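Local coordinates for protein carbohydrate kinase, FGGY (Rhodospirillum rubrum, PDB 3IFR) that probably phosphorylates D-xylulose as a xylulose kinase of the FGGY carbohydrate kinase family, at residues Glu333-Ala336 against Gly337-Leu341. Residues are numbered along the deposited sequence; the frame is centred on the assembly and turned at random.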
loop_
_atom_site.group_PDB
_atom_site.type_symbol
_atom_site.label_atom_id
_atom_site.label_comp_id
_atom_site.label_asym_id
_atom_site.label_seq_id
_atom_site.Cartn_x
_atom_site.Cartn_y
_atom_site.Cartn_z
ATOM N N GLU A 333 -30.427 -3.994 -12.300
ATOM C CA GLU A 333 -31.542 -4.681 -12.978
ATOM C C GLU A 333 -31.082 -5.863 -13.843
ATOM O O GLU A 333 -31.826 -6.385 -14.672
ATOM C CB GLU A 333 -32.365 -3.659 -13.817
ATOM C CG GLU A 333 -33.167 -4.241 -15.052
ATOM C CD GLU A 333 -34.723 -4.325 -14.872
ATOM O OE1 GLU A 333 -35.419 -3.365 -15.326
ATOM O OE2 GLU A 333 -35.239 -5.344 -14.314
ATOM N N VAL A 334 -29.843 -6.289 -13.644
ATOM C CA VAL A 334 -29.245 -7.282 -14.514
ATOM C C VAL A 334 -28.841 -8.473 -13.661
ATOM O O VAL A 334 -28.307 -8.307 -12.574
ATOM C CB VAL A 334 -27.992 -6.684 -15.232
ATOM C CG1 VAL A 334 -27.258 -7.739 -16.035
ATOM C CG2 VAL A 334 -28.376 -5.509 -16.117
ATOM N N PRO A 335 -29.097 -9.686 -14.146
ATOM C CA PRO A 335 -28.820 -10.857 -13.311
ATOM C C PRO A 335 -27.344 -11.016 -13.048
ATOM O O PRO A 335 -26.544 -10.655 -13.880
ATOM C CB PRO A 335 -29.273 -12.038 -14.179
ATOM C CG PRO A 335 -30.032 -11.450 -15.304
ATOM C CD PRO A 335 -29.625 -10.033 -15.473
ATOM N N ALA A 336 -27.006 -11.566 -11.898
ATOM C CA ALA A 336 -25.669 -12.045 -11.598
ATOM C C ALA A 336 -25.107 -12.842 -12.766
ATOM O O ALA A 336 -25.777 -13.723 -13.262
ATOM C CB ALA A 336 -25.716 -12.933 -10.353
ATOM N N GLY A 337 -23.869 -12.552 -13.187
ATOM C CA GLY A 337 -23.263 -13.245 -14.312
ATOM C C GLY A 337 -23.499 -12.510 -15.622
ATOM O O GLY A 337 -22.906 -12.837 -16.649
ATOM N N ALA A 338 -24.377 -11.511 -15.585
ATOM C CA ALA A 338 -24.650 -10.652 -16.747
ATOM C C ALA A 338 -25.004 -11.373 -18.038
ATOM O O ALA A 338 -24.694 -10.907 -19.106
ATOM C CB ALA A 338 -23.498 -9.715 -16.984
ATOM N N ASP A 339 -25.670 -12.514 -17.943
ATOM C CA ASP A 339 -26.221 -13.168 -19.137
ATOM C C ASP A 339 -25.112 -13.659 -20.044
ATOM O O ASP A 339 -25.180 -13.480 -21.259
ATOM C CB ASP A 339 -27.149 -12.204 -19.905
ATOM C CG ASP A 339 -28.553 -12.121 -19.291
ATOM O OD1 ASP A 339 -29.277 -13.141 -19.320
ATOM O OD2 ASP A 339 -28.944 -11.048 -18.789
ATOM N N GLY A 340 -24.079 -14.252 -19.449
ATOM C CA GLY A 340 -23.038 -14.896 -20.235
ATOM C C GLY A 340 -21.869 -14.015 -20.628
ATOM O O GLY A 340 -20.959 -14.462 -21.319
ATOM N N LEU A 341 -21.883 -12.764 -20.187
ATOM C CA LEU A 341 -20.749 -11.874 -20.360
ATOM C C LEU A 341 -19.629 -12.380 -19.465
ATOM O O LEU A 341 -19.889 -12.809 -18.335
ATOM C CB LEU A 341 -21.115 -10.452 -19.942
ATOM C CG LEU A 341 -21.678 -9.549 -21.036
ATOM C CD1 LEU A 341 -21.694 -8.093 -20.615
ATOM C CD2 LEU A 341 -20.775 -9.686 -22.212
#
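Val334 holds CG1 anti to its backbone N (chi1 174°), and this branch reaches Ala338, with CG1 4.0 Å from Ala338 CA. Val334 CG1 and Ala338 CB make a looser apolar contact, 4.4 Å apart. Asp339 turns its carboxylate back beside its own backbone N (chi1 -81°), which sets OD2 near the ring of Pro335. OD2 lies 3.5 Å from Pro335 CD and a little farther from CG. These are van der Waals contacts; the polar partner of OD2 is His374 NE2, on helix 372-397, to which it is hydrogen-bonded. The backbone closes the turn between Pro335 and Ala338. Ala338 N donates to Pro335 O at 2.9 Å, with an N-H...O angle of 147°. Gly337 takes the third position of the turn with a positive phi, which suits glycine, the usual residue there in a type II turn. Glu381 OE2 ties the turn to helix 372-397 by a hydrogen bond at Gly337 N, while His374 ties Asp339 just beyond the turn. Val334 also packs on His374. This is a type II beta turn from Pro335 to Ala338, with glycine at its third position, in the loop joining helix 322-332 to strand 342-344 within the C-terminal FGGY family region.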